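Local coordinates for protein Polyphosphate:AMP phosphotransferase (PDB 3CZP) that uses inorganic polyphosphate to convert AMP to ADP, and GMP to GDP less efficiently, as a magnesium-dependent homodimer of chains with two fused PPK2 domains, at residues 23-28 with 221-226; 31-36 with 70-75; 130-135 with 196-201; 260-265 with 451-456; 374-379 with 443-448. All coordinates share one frame; numbering follows the deposited sequence. Where two conformers were deposited one is given.

Overall arrangement
Three contacts lie in the first PPK2 unit and two involve the second; each unit has a parallel five-stranded sheet ordered 2-3-1-4-5. Interactions 1 and 2 share helix 15-39: one packs leucines against helix 218-238, the other reaches the start of strand 72-76 through a buried glutamine and a water. Interaction 3, also buried, is an aliphatic meeting of two helices about 28 Å from interaction 2, centre to centre. Across the chain, interactions 4 and 5 share helix 446-460 and touch through the Arg375–Asp455 salt bridge. Interaction 4 is partly buried and apolar, whereas interaction 5, at the surface, mixes aliphatic packing with charge and water. Interactions 1 and 2 alone touch the second subunit.

Interaction 1 of 5, residues 23-28 with 221-226; sequences IELREA and RALTVG
The flat group in this contact is the backbone carbonyl of Gly226, and both methyls of Leu25 lie over the same face of it, rather than at its edge. CD1 of Leu25 comes to 3.7 Å from Gly226 O, while CD2 of Leu25 is 3.9 Å from Gly226 C. With no side chain on Gly226, the isobutyl group can settle directly on the backbone of the facing helix, and the two CA atoms of Leu25 and Gly226 are 7.4 Å apart.

CG of Leu25 stands anti to the backbone N (chi1 177°), which carries the branch straight across the gap. Its CD2 then has a second partner one helical turn back, CD1 of Leu223, at 3.5 Å; the two leucine side chains cross obliquely. The side chains in the contact are all aliphatic, and no hydrogen bond crosses between these segments. Leu230, further along helix 218-238, also touches Leu25, while Glu27 on another side of helix 15-39 forms a salt bridge with Arg432 of the second subunit. Helix 15-39 leads into the first strand and helix 218-238 follows the last, so this leucine packing joins the two ends of a P-loop kinase-type α/β domain.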
# COMPACT_ATOMS: atom_id res chain seq x y z
N ILE A 23 -32.70 19.66 -0.13
CA ILE A 23 -33.41 18.41 -0.35
C ILE A 23 -33.07 17.90 -1.73
O ILE A 23 -32.74 16.74 -1.89
CB ILE A 23 -34.98 18.56 -0.23
CG1 ILE A 23 -35.40 18.93 1.19
CG2 ILE A 23 -35.71 17.26 -0.65
CD1 ILE A 23 -36.89 19.30 1.30
N GLU A 24 -33.11 18.81 -2.70
CA GLU A 24 -32.82 18.50 -4.09
C GLU A 24 -31.32 18.21 -4.27
O GLU A 24 -30.98 17.25 -4.94
CB GLU A 24 -33.25 19.68 -4.94
CG GLU A 24 -33.23 19.55 -6.46
CD GLU A 24 -33.92 20.82 -7.09
OE1 GLU A 24 -33.35 21.93 -6.97
OE2 GLU A 24 -35.06 20.71 -7.64
N LEU A 25 -30.48 19.04 -3.66
CA LEU A 25 -29.05 19.04 -3.85
C LEU A 25 -28.50 17.73 -3.35
O LEU A 25 -27.67 17.15 -4.00
CB LEU A 25 -28.36 20.20 -3.09
CG LEU A 25 -26.80 20.26 -3.15
CD1 LEU A 25 -26.29 20.31 -4.57
CD2 LEU A 25 -26.29 21.46 -2.40
N ARG A 26 -28.93 17.29 -2.17
CA ARG A 26 -28.39 16.07 -1.61
C ARG A 26 -28.80 14.84 -2.44
O ARG A 26 -27.97 13.94 -2.72
CB ARG A 26 -28.66 15.97 -0.10
CG ARG A 26 -30.00 15.66 0.32
CD ARG A 26 -30.15 15.93 1.86
NE ARG A 26 -29.40 15.04 2.73
CZ ARG A 26 -29.40 15.14 4.05
NH1 ARG A 26 -28.70 14.29 4.75
NH2 ARG A 26 -30.13 16.05 4.69
N GLU A 27 -30.01 14.82 -2.95
CA GLU A 27 -30.39 13.73 -3.83
C GLU A 27 -29.54 13.73 -5.14
O GLU A 27 -29.04 12.69 -5.54
CB GLU A 27 -31.89 13.74 -4.10
CG GLU A 27 -32.48 12.38 -4.00
CD GLU A 27 -32.47 11.75 -2.55
OE1 GLU A 27 -32.46 10.51 -2.52
OE2 GLU A 27 -32.50 12.44 -1.47
N ALA A 28 -29.37 14.89 -5.78
CA ALA A 28 -28.56 15.05 -6.97
C ALA A 28 -27.08 14.71 -6.68
O ALA A 28 -26.45 14.06 -7.50
CB ALA A 28 -28.66 16.48 -7.57
N ARG A 221 -22.40 29.10 2.79
CA ARG A 221 -21.13 28.46 2.54
C ARG A 221 -21.30 26.98 2.15
O ARG A 221 -20.66 26.51 1.20
CB ARG A 221 -20.17 28.64 3.74
CG ARG A 221 -20.41 27.72 4.92
CD ARG A 221 -19.54 28.13 6.11
NE ARG A 221 -19.82 27.32 7.28
CZ ARG A 221 -19.57 27.67 8.54
NH1 ARG A 221 -19.03 28.84 8.85
NH2 ARG A 221 -19.83 26.80 9.53
N ALA A 222 -22.19 26.25 2.85
CA ALA A 222 -22.40 24.83 2.55
C ALA A 222 -23.09 24.62 1.25
O ALA A 222 -22.68 23.76 0.48
CB ALA A 222 -23.19 24.13 3.64
N LEU A 223 -24.18 25.34 1.03
CA LEU A 223 -24.90 25.26 -0.21
C LEU A 223 -24.06 25.64 -1.42
O LEU A 223 -24.21 25.05 -2.47
CB LEU A 223 -26.17 26.13 -0.16
CG LEU A 223 -27.31 25.75 -1.12
CD1 LEU A 223 -27.74 24.33 -0.98
CD2 LEU A 223 -28.53 26.67 -0.92
N THR A 224 -23.26 26.70 -1.27
CA THR A 224 -22.40 27.19 -2.36
C THR A 224 -21.36 26.14 -2.84
O THR A 224 -21.28 25.78 -4.04
CB THR A 224 -21.79 28.55 -2.05
OG1 THR A 224 -22.85 29.48 -1.90
CG2 THR A 224 -20.82 29.03 -3.17
N VAL A 225 -20.65 25.58 -1.87
CA VAL A 225 -19.69 24.47 -2.10
C VAL A 225 -20.38 23.24 -2.72
O VAL A 225 -19.88 22.66 -3.70
CB VAL A 225 -19.00 24.05 -0.77
CG1 VAL A 225 -18.20 22.67 -0.92
CG2 VAL A 225 -18.07 25.14 -0.24
N GLY A 226 -21.53 22.85 -2.16
CA GLY A 226 -22.27 21.69 -2.67
C GLY A 226 -22.75 21.87 -4.10
O GLY A 226 -22.70 20.93 -4.90

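Interaction 2 of 5, residues 31-36 with 70-75; sequences EAQFEL and RLIEVQ
Gln33 and Leu71 are joined through a water: it donates to Leu71 O at 2.7 Å and accepts from Gln33 NE2 at 3.1 Å. The other end of the same amide is held as well, since Gln33 OE1 takes a hydrogen bond from the backbone N of Asp68, just ahead of the segment 70-75. Bonds at both ends fix the rotation of the amide group and satisfy polar atoms that would be costly to bury alone.

The glutamine gets there by full extension. CG lies anti to the backbone N (chi1 -171°) and the chain stays straight beyond it, carrying the amide across to residues 71 and 72. Along the way its aliphatic part is used too: Gln33 CG lies 4.0 Å from Leu71 CD1, the two side chains crossing at a slant. At the far end Gln33 NE2 sits 3.5 Å from Leu71 CB and 3.3 Å from Ile72 CG1, and here the glutamine and isoleucine chains meet at about a right angle. The amide nitrogen lies among carbons, with the water as one of its hydrogen-bond partners.

Met67 touches both Gln33 and Ile72, and Arg70 forms salt bridges with Asp68 and with Asp364 of the second subunit. Within this chain strand 72-76 is outermost on its side of the sheet, paired with strand 103-107. It is reached from strand 44-50 through helix 56-66, a beta-alpha-beta crossover of the kind found in P-loop kinase folds, and Gln33 meets the chain where that crossover enters the strand.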
# COMPACT_ATOMS: atom_id res chain seq x y z
N GLU A 31 -26.80 10.88 -6.37
CA GLU A 31 -26.85 10.31 -7.72
C GLU A 31 -25.58 10.48 -8.57
O GLU A 31 -25.25 9.59 -9.39
CB GLU A 31 -28.08 10.87 -8.48
CG GLU A 31 -29.40 10.32 -7.94
CD GLU A 31 -29.59 8.81 -8.27
OE1 GLU A 31 -29.78 8.51 -9.47
OE2 GLU A 31 -29.53 7.94 -7.35
N ALA A 32 -24.95 11.66 -8.45
CA ALA A 32 -23.72 11.97 -9.15
C ALA A 32 -22.62 11.09 -8.56
O ALA A 32 -21.84 10.53 -9.26
CB ALA A 32 -23.36 13.49 -8.97
N GLN A 33 -22.58 10.96 -7.24
CA GLN A 33 -21.58 10.12 -6.59
C GLN A 33 -21.69 8.64 -7.02
O GLN A 33 -20.70 7.98 -7.22
CB GLN A 33 -21.73 10.32 -5.08
CG GLN A 33 -20.62 9.68 -4.26
CD GLN A 33 -20.84 9.88 -2.85
OE1 GLN A 33 -22.01 9.94 -2.43
NE2 GLN A 33 -19.76 9.94 -2.05
N PHE A 34 -22.91 8.15 -7.19
CA PHE A 34 -23.16 6.78 -7.62
C PHE A 34 -22.70 6.55 -9.07
O PHE A 34 -22.05 5.56 -9.38
CB PHE A 34 -24.65 6.41 -7.45
CG PHE A 34 -24.97 5.02 -7.89
CD1 PHE A 34 -24.69 3.92 -7.06
CD2 PHE A 34 -25.54 4.77 -9.15
CE1 PHE A 34 -24.96 2.63 -7.47
CE2 PHE A 34 -25.81 3.47 -9.57
CZ PHE A 34 -25.52 2.41 -8.75
N GLU A 35 -23.00 7.51 -9.93
CA GLU A 35 -22.60 7.43 -11.36
C GLU A 35 -21.05 7.46 -11.53
O GLU A 35 -20.44 6.81 -12.41
CB GLU A 35 -23.25 8.59 -12.08
CG GLU A 35 -22.90 8.75 -13.58
CD GLU A 35 -23.35 7.57 -14.42
OE1 GLU A 35 -24.28 6.86 -13.98
OE2 GLU A 35 -22.80 7.34 -15.52
N LEU A 36 -20.42 8.24 -10.68
CA LEU A 36 -18.99 8.29 -10.58
C LEU A 36 -18.39 6.93 -10.25
O LEU A 36 -17.36 6.55 -10.82
CB LEU A 36 -18.58 9.33 -9.50
CG LEU A 36 -17.05 9.48 -9.23
CD1 LEU A 36 -16.24 10.23 -10.35
CD2 LEU A 36 -16.81 10.17 -7.91
N ARG A 70 -19.28 6.32 2.68
CA ARG A 70 -18.61 5.10 2.28
C ARG A 70 -17.73 5.25 1.04
O ARG A 70 -16.87 4.41 0.81
CB ARG A 70 -19.60 3.95 2.03
CG ARG A 70 -20.42 3.62 3.26
CD ARG A 70 -21.49 2.61 3.00
NE ARG A 70 -22.56 3.11 2.18
CZ ARG A 70 -23.59 2.37 1.75
NH1 ARG A 70 -23.68 1.13 2.12
NH2 ARG A 70 -24.55 2.91 0.98
N LEU A 71 -18.00 6.28 0.24
CA LEU A 71 -17.32 6.52 -1.07
C LEU A 71 -16.35 7.74 -1.06
O LEU A 71 -15.88 8.21 -2.11
CB LEU A 71 -18.41 6.67 -2.13
CG LEU A 71 -19.25 5.41 -2.48
CD1 LEU A 71 -20.28 5.73 -3.63
CD2 LEU A 71 -18.30 4.26 -2.90
N ILE A 72 -16.06 8.26 0.14
CA ILE A 72 -15.30 9.50 0.37
C ILE A 72 -14.22 9.18 1.45
O ILE A 72 -14.54 8.57 2.44
CB ILE A 72 -16.17 10.70 0.89
CG1 ILE A 72 -17.41 10.92 0.04
CG2 ILE A 72 -15.37 11.96 0.93
CD1 ILE A 72 -18.41 12.05 0.46
N GLU A 73 -12.96 9.49 1.18
CA GLU A 73 -11.90 9.44 2.18
C GLU A 73 -11.55 10.87 2.50
O GLU A 73 -11.44 11.67 1.59
CB GLU A 73 -10.64 8.75 1.66
CG GLU A 73 -10.85 7.38 0.99
CD GLU A 73 -10.71 7.45 -0.54
OE1 GLU A 73 -9.55 7.24 -1.02
OE2 GLU A 73 -11.75 7.76 -1.23
N VAL A 74 -11.44 11.18 3.79
CA VAL A 74 -11.06 12.50 4.29
C VAL A 74 -9.72 12.38 5.00
O VAL A 74 -9.58 11.62 5.99
CB VAL A 74 -12.13 13.10 5.20
CG1 VAL A 74 -11.79 14.49 5.57
CG2 VAL A 74 -13.44 13.11 4.46
N GLN A 75 -8.72 13.06 4.46
CA GLN A 75 -7.35 13.02 4.98
C GLN A 75 -6.92 14.37 5.55
O GLN A 75 -7.39 15.39 5.11
CB GLN A 75 -6.36 12.75 3.85
CG GLN A 75 -6.69 11.63 2.89
CD GLN A 75 -6.42 10.28 3.45
OE1 GLN A 75 -5.78 10.15 4.49
NE2 GLN A 75 -6.87 9.26 2.74
O HOH W 1 -17.35 9.42 -3.98

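Interaction 3 of 5, residues 130-135 with 196-201; sequences QAIDAA and GERVLR
Ile132 and Val199 bring the two helices to a closest CA–CA separation of 6.3 Å, near enough for short aliphatic side chains to bridge the gap. The touching is done mainly by the ethyl branch of the isoleucine. Its CG1 lies anti to the carbonyl carbon (chi1 -68°), and the extended chi2 of 173° reaches CD1 outward to the second helix. There Ile132 CD1 rests 3.8 Å from Val199 CG2 and 4.0 Å from Val199 CA, so the methyl meets backbone as well as side chain. Ile132 CG1 adds a further approach to Val199 CG2, at 3.9 Å.

Arg198 contributes only carbon: its CG is 4.1 Å from Ile132 CD1, and the chain bends at chi3 beyond that point. The contact between these segments therefore holds by dispersion forces and close fit, without any hydrogen bond.

Helix 110-119 packs on both residues, with Met114 against Ile132, and Tyr111 and Leu115 against Val199. Elsewhere on helix 186-203, Leu200 packs on Trp210 and Val212 of strand 210-214, an outermost strand of the sheet within this chain. Helix 186-203 thus lies between that strand and helix 125-144.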
# COMPACT_ATOMS: atom_id res chain seq x y z
N GLN A 130 8.70 28.49 -5.37
CA GLN A 130 9.03 27.17 -5.92
C GLN A 130 7.94 26.16 -5.61
O GLN A 130 7.59 25.42 -6.48
CB GLN A 130 10.39 26.68 -5.44
CG GLN A 130 11.53 27.54 -6.08
CD GLN A 130 12.86 27.30 -5.44
OE1 GLN A 130 13.13 26.21 -4.98
NE2 GLN A 130 13.71 28.32 -5.44
N ALA A 131 7.45 26.17 -4.37
CA ALA A 131 6.36 25.38 -3.88
C ALA A 131 5.10 25.68 -4.66
O ALA A 131 4.35 24.77 -5.01
CB ALA A 131 6.12 25.64 -2.37
N ILE A 132 4.88 26.95 -4.94
CA ILE A 132 3.75 27.34 -5.74
C ILE A 132 3.83 26.69 -7.08
O ILE A 132 2.85 26.08 -7.51
CB ILE A 132 3.59 28.89 -5.91
CG1 ILE A 132 3.22 29.52 -4.57
CG2 ILE A 132 2.50 29.18 -6.94
CD1 ILE A 132 3.19 31.07 -4.55
N ASP A 133 4.96 26.84 -7.77
CA ASP A 133 5.10 26.27 -9.13
C ASP A 133 4.98 24.74 -9.13
O ASP A 133 4.37 24.15 -10.03
CB ASP A 133 6.43 26.66 -9.77
CG ASP A 133 6.55 28.15 -10.08
OD1 ASP A 133 5.53 28.90 -10.14
OD2 ASP A 133 7.73 28.58 -10.23
N ALA A 134 5.58 24.09 -8.14
CA ALA A 134 5.46 22.60 -7.98
C ALA A 134 4.00 22.13 -7.83
O ALA A 134 3.64 21.07 -8.33
CB ALA A 134 6.35 22.07 -6.76
N ALA A 135 3.18 22.92 -7.17
CA ALA A 135 1.79 22.63 -6.98
C ALA A 135 1.09 22.76 -8.33
O ALA A 135 0.33 21.85 -8.73
CB ALA A 135 1.16 23.58 -5.95
N GLY A 196 -1.79 34.07 0.64
CA GLY A 196 -2.94 33.39 0.02
C GLY A 196 -3.30 34.01 -1.33
O GLY A 196 -3.52 33.31 -2.34
N GLU A 197 -3.23 35.33 -1.41
CA GLU A 197 -3.47 35.97 -2.69
C GLU A 197 -2.52 35.55 -3.81
O GLU A 197 -2.93 35.35 -4.98
CB GLU A 197 -3.48 37.47 -2.52
CG GLU A 197 -3.87 38.19 -3.79
CD GLU A 197 -4.55 39.50 -3.45
OE1 GLU A 197 -3.81 40.40 -3.06
OE2 GLU A 197 -5.80 39.60 -3.48
N ARG A 198 -1.23 35.47 -3.46
CA ARG A 198 -0.17 35.08 -4.38
C ARG A 198 -0.31 33.62 -4.78
O ARG A 198 -0.27 33.29 -5.96
CB ARG A 198 1.19 35.34 -3.72
CG ARG A 198 2.39 35.14 -4.61
CD ARG A 198 3.70 35.42 -3.86
NE ARG A 198 3.61 36.78 -3.38
CZ ARG A 198 4.38 37.81 -3.71
NH1 ARG A 198 5.45 37.66 -4.49
NH2 ARG A 198 4.08 39.02 -3.19
N VAL A 199 -0.53 32.74 -3.81
CA VAL A 199 -0.82 31.32 -4.10
C VAL A 199 -2.01 31.09 -4.99
O VAL A 199 -1.92 30.34 -5.99
CB VAL A 199 -0.97 30.48 -2.77
CG1 VAL A 199 -1.43 29.12 -3.02
CG2 VAL A 199 0.41 30.44 -2.01
N LEU A 200 -3.13 31.74 -4.67
CA LEU A 200 -4.37 31.58 -5.39
C LEU A 200 -4.32 32.12 -6.84
O LEU A 200 -4.74 31.44 -7.77
CB LEU A 200 -5.56 32.20 -4.59
CG LEU A 200 -6.30 31.17 -3.69
CD1 LEU A 200 -5.36 30.45 -2.67
CD2 LEU A 200 -7.45 31.87 -2.99
N ARG A 201 -3.75 33.29 -7.05
CA ARG A 201 -3.59 33.82 -8.39
C ARG A 201 -2.82 32.88 -9.30
O ARG A 201 -3.17 32.69 -10.50
CB ARG A 201 -2.92 35.21 -8.29
CG ARG A 201 -2.39 35.82 -9.61
CD ARG A 201 -3.52 36.20 -10.59
NE ARG A 201 -2.92 36.72 -11.82
CZ ARG A 201 -2.63 37.99 -12.04
NH1 ARG A 201 -2.06 38.34 -13.20
NH2 ARG A 201 -2.89 38.90 -11.08

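Interaction 4 of 5, residues 260-265 with 451-456; sequences GLLDSL and DAVGDM
Leu261 opens the contact on the short helix 260-263, touching the backbone of the partner helix. Its CD1 rests on a carbonyl oxygen, Gly454 O, at 3.6 Å, and the CA atoms of Leu261 and Gly454 approach to 6.4 Å.

Leu262, next in line, carries most of the side-chain packing. Its CG lies anti to the carbonyl carbon (chi1 -66°), and the fork beyond it receives Val453: Leu262 CD1 is 3.7 Å from Val453 CB, and Leu262 CD2 is likewise 3.7 Å from Val453 CG1. The two side chains cross at about a right angle, with both leucine methyls bearing on one branch of the valine. A looser approach, 4.3 Å, separates Leu262 CD1 from Gly454 N. Farther along, Ser264 OG makes a weak hydrogen bond back to Gly260 O.

Trp410 of strand 404-412 lies against both Leu262 and Val453, while polar links run beside this apolar centre: Asp451 to Arg259 by a salt bridge, and Asp455 OD1 to Asn258 by a hydrogen bond. Methyl contacts have little directional preference, so the fit here probably comes from shape, while the directional bonds of Arg259 and Asn258 to Asp451 and Asp455 are consistent with fixing the register of the short helix on helix 446-460 of the second PPK2 unit.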
# COMPACT_ATOMS: atom_id res chain seq x y z
N GLY A 260 21.65 10.74 -33.65
CA GLY A 260 23.11 10.94 -33.63
C GLY A 260 23.77 10.74 -32.26
O GLY A 260 24.97 10.53 -32.19
N LEU A 261 22.97 10.81 -31.18
CA LEU A 261 23.45 10.50 -29.82
C LEU A 261 23.73 9.00 -29.68
O LEU A 261 24.64 8.60 -28.96
CB LEU A 261 22.41 10.89 -28.74
CG LEU A 261 21.79 12.31 -28.62
CD1 LEU A 261 20.58 12.34 -27.63
CD2 LEU A 261 22.84 13.41 -28.27
N LEU A 262 22.93 8.19 -30.39
CA LEU A 262 23.06 6.74 -30.38
C LEU A 262 23.95 6.25 -31.51
O LEU A 262 24.74 5.31 -31.32
CB LEU A 262 21.67 6.07 -30.50
CG LEU A 262 20.66 6.27 -29.29
CD1 LEU A 262 19.38 5.46 -29.68
CD2 LEU A 262 21.24 5.70 -27.88
N ASP A 263 23.86 6.89 -32.67
CA ASP A 263 24.69 6.54 -33.82
C ASP A 263 26.16 6.85 -33.56
O ASP A 263 27.04 6.24 -34.16
CB ASP A 263 24.20 7.27 -35.07
CG ASP A 263 22.88 6.73 -35.58
OD1 ASP A 263 22.66 5.51 -35.49
OD2 ASP A 263 22.06 7.54 -36.07
N SER A 264 26.42 7.81 -32.67
CA SER A 264 27.79 8.20 -32.35
C SER A 264 28.48 7.36 -31.26
O SER A 264 29.68 7.53 -31.03
CB SER A 264 27.88 9.69 -32.01
OG SER A 264 27.50 9.95 -30.67
N LEU A 265 27.78 6.45 -30.61
CA LEU A 265 28.45 5.54 -29.66
C LEU A 265 29.44 4.62 -30.34
O LEU A 265 29.21 4.16 -31.46
CB LEU A 265 27.47 4.65 -28.92
CG LEU A 265 26.62 5.37 -27.90
CD1 LEU A 265 25.54 4.42 -27.42
CD2 LEU A 265 27.52 5.83 -26.77
N ASP A 451 14.77 6.47 -32.48
CA ASP A 451 14.17 7.81 -32.46
C ASP A 451 13.68 8.17 -31.07
O ASP A 451 13.89 9.28 -30.60
CB ASP A 451 13.00 7.93 -33.43
CG ASP A 451 13.44 8.02 -34.85
OD1 ASP A 451 14.61 8.39 -35.13
OD2 ASP A 451 12.59 7.70 -35.70
N ALA A 452 13.04 7.21 -30.41
CA ALA A 452 12.49 7.40 -29.07
C ALA A 452 13.53 7.53 -27.94
O ALA A 452 13.38 8.35 -26.99
CB ALA A 452 11.49 6.26 -28.77
N VAL A 453 14.58 6.72 -28.01
CA VAL A 453 15.70 6.83 -27.04
C VAL A 453 16.41 8.17 -27.23
O VAL A 453 16.70 8.86 -26.26
CB VAL A 453 16.69 5.63 -27.16
CG1 VAL A 453 17.93 5.80 -26.25
CG2 VAL A 453 15.93 4.37 -26.80
N GLY A 454 16.61 8.57 -28.48
CA GLY A 454 17.15 9.88 -28.78
C GLY A 454 16.40 11.04 -28.18
O GLY A 454 16.99 11.94 -27.59
N ASP A 455 15.08 11.04 -28.33
CA ASP A 455 14.23 12.07 -27.77
C ASP A 455 14.25 12.07 -26.28
O ASP A 455 14.30 13.14 -25.66
CB ASP A 455 12.79 11.92 -28.23
CG ASP A 455 12.64 12.18 -29.68
OD1 ASP A 455 13.56 12.78 -30.29
OD2 ASP A 455 11.58 11.82 -30.23
N MSE A 456 14.19 10.88 -25.70
CA MSE A 456 14.23 10.70 -24.27
C MSE A 456 15.48 11.34 -23.69
O MSE A 456 15.40 12.17 -22.80
CB MSE A 456 14.22 9.20 -23.93
CG MSE A 456 14.49 8.85 -22.47
SE MSE A 456 14.30 6.92 -22.27
CE MSE A 456 16.06 6.44 -22.85

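Interaction 5 of 5, residues 374-379 with 443-448; sequences ERIEGF and RDKWDQ
Ile376, near the end of helix 370-377, packs against Gln448 at the start of helix 446-460, and both helices belong to the second P-loop kinase-type α/β unit. Van der Waals packing comes first. The branches of Ile376 divide the work: CG1 meets Gln448 CB at 3.9 Å, while CG2 touches the amide nitrogen, Gln448 NE2, at 3.8 Å. The isoleucine's CG1, anti to the carbonyl carbon (chi1 -72°), points its CD1 toward the glutamine backbone.

Charge plays a looser role. Glu377 OE1 and Lys445 NZ are 4.1 Å apart, beyond a salt bridge, and because the lysine was modelled in two conformers its approaches to Ile376 and Glu377 are doubtful in detail. An electrostatic attraction is plausible, but it need not be fixed in one geometry.

Water supplies the polar link. Arg375 is held elsewhere by a salt bridge to Asp455 and a cation-pi contact with Trp385, which probably help to position its guanidinium group. From there Arg375 NE donates to a water at 2.8 Å. That water donates in turn to Gln448 O at 3.2 Å, the same carbonyl oxygen that Ile376 CD1 approaches to 3.6 Å.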
# COMPACT_ATOMS: atom_id res chain seq x y z
N GLU A 374 5.25 2.47 -24.61
CA GLU A 374 3.90 2.99 -24.78
C GLU A 374 3.78 3.86 -26.03
O GLU A 374 2.79 3.77 -26.72
CB GLU A 374 3.45 3.80 -23.56
CG GLU A 374 3.36 2.97 -22.28
CD GLU A 374 2.69 3.71 -21.09
OE1 GLU A 374 2.19 4.84 -21.21
OE2 GLU A 374 2.67 3.11 -20.02
N ARG A 375 4.76 4.73 -26.25
CA ARG A 375 4.82 5.59 -27.41
C ARG A 375 4.76 4.76 -28.69
O ARG A 375 3.91 4.96 -29.56
CB ARG A 375 6.13 6.41 -27.38
CG ARG A 375 6.48 7.08 -28.71
CD ARG A 375 7.68 8.06 -28.56
NE ARG A 375 8.36 8.34 -29.85
CZ ARG A 375 9.21 9.36 -30.06
NH1 ARG A 375 9.47 10.25 -29.12
NH2 ARG A 375 9.78 9.52 -31.26
N ILE A 376 5.66 3.80 -28.75
CA ILE A 376 5.80 2.89 -29.88
C ILE A 376 4.62 1.97 -30.13
O ILE A 376 4.22 1.83 -31.27
CB ILE A 376 7.11 2.08 -29.75
CG1 ILE A 376 8.27 3.03 -30.05
CG2 ILE A 376 7.17 0.86 -30.77
CD1 ILE A 376 9.56 2.55 -29.60
N GLU A 377 4.05 1.36 -29.11
CA GLU A 377 2.90 0.47 -29.34
C GLU A 377 1.55 1.21 -29.32
O GLU A 377 0.52 0.63 -29.71
CB GLU A 377 2.86 -0.67 -28.30
CG GLU A 377 4.07 -1.57 -28.31
CD GLU A 377 4.36 -2.18 -29.65
OE1 GLU A 377 3.40 -2.43 -30.43
OE2 GLU A 377 5.57 -2.40 -29.95
N GLY A 378 1.56 2.45 -28.84
CA GLY A 378 0.36 3.27 -28.69
C GLY A 378 -0.46 2.86 -27.49
O GLY A 378 -1.67 2.80 -27.56
N PHE A 379 0.19 2.57 -26.37
CA PHE A 379 -0.56 2.22 -25.19
C PHE A 379 -1.06 3.48 -24.50
O PHE A 379 -1.85 3.41 -23.55
CB PHE A 379 0.28 1.34 -24.25
CG PHE A 379 0.65 -0.01 -24.83
CD1 PHE A 379 -0.20 -0.70 -25.70
CD2 PHE A 379 1.84 -0.61 -24.46
CE1 PHE A 379 0.15 -1.97 -26.22
CE2 PHE A 379 2.20 -1.88 -24.97
CZ PHE A 379 1.35 -2.55 -25.86
N ARG A 443 11.89 -6.23 -32.58
CA ARG A 443 13.14 -6.17 -33.34
C ARG A 443 12.91 -5.53 -34.73
O ARG A 443 13.80 -4.85 -35.26
CB ARG A 443 13.74 -7.58 -33.43
CG ARG A 443 14.89 -7.74 -34.42
CD ARG A 443 15.48 -9.16 -34.38
NE ARG A 443 16.64 -9.29 -35.27
CZ ARG A 443 17.84 -8.77 -35.02
NH1 ARG A 443 18.07 -8.07 -33.92
NH2 ARG A 443 18.81 -8.91 -35.90
N ASP A 444 11.73 -5.75 -35.31
CA ASP A 444 11.32 -5.10 -36.57
C ASP A 444 10.81 -3.65 -36.35
O ASP A 444 10.40 -2.98 -37.29
CB ASP A 444 10.24 -5.93 -37.30
CG ASP A 444 10.69 -7.38 -37.64
OD1 ASP A 444 11.81 -7.81 -37.26
OD2 ASP A 444 9.89 -8.11 -38.28
N LYS A 445 10.84 -3.20 -35.08
CA LYS A 445 10.49 -1.83 -34.70
C LYS A 445 11.74 -1.08 -34.21
O LYS A 445 11.64 -0.05 -33.57
CB LYS A 445 9.42 -1.82 -33.59
CG LYS A 445 8.09 -2.51 -33.94
CD LYS A 445 7.03 -2.35 -32.82
CE LYS A 445 5.98 -1.27 -33.12
NZ LYS A 445 4.99 -1.69 -34.18
N TRP A 446 12.92 -1.59 -34.57
CA TRP A 446 14.22 -1.04 -34.10
C TRP A 446 14.50 0.48 -34.24
O TRP A 446 14.98 1.12 -33.29
CB TRP A 446 15.36 -1.79 -34.79
CG TRP A 446 16.72 -1.42 -34.26
CD1 TRP A 446 17.49 -0.33 -34.62
CD2 TRP A 446 17.48 -2.13 -33.29
NE1 TRP A 446 18.67 -0.32 -33.91
CE2 TRP A 446 18.69 -1.42 -33.09
CE3 TRP A 446 17.26 -3.30 -32.58
CZ2 TRP A 446 19.67 -1.85 -32.22
CZ3 TRP A 446 18.23 -3.72 -31.71
CH2 TRP A 446 19.42 -3.00 -31.53
N ASP A 447 14.26 1.05 -35.43
CA ASP A 447 14.52 2.48 -35.65
C ASP A 447 13.51 3.37 -34.90
O ASP A 447 13.80 4.56 -34.67
CB ASP A 447 14.59 2.86 -37.15
CG ASP A 447 16.02 2.74 -37.74
OD1 ASP A 447 16.92 2.19 -37.08
OD2 ASP A 447 16.26 3.20 -38.89
N GLN A 448 12.34 2.80 -34.52
CA GLN A 448 11.39 3.52 -33.63
C GLN A 448 11.95 3.65 -32.22
O GLN A 448 11.70 4.65 -31.53
CB GLN A 448 10.02 2.83 -33.56
CG GLN A 448 9.15 2.86 -34.85
CD GLN A 448 7.81 2.09 -34.70
OE1 GLN A 448 7.69 0.96 -35.15
NE2 GLN A 448 6.82 2.72 -34.07
O HOH W 2 9.30 6.70 -31.97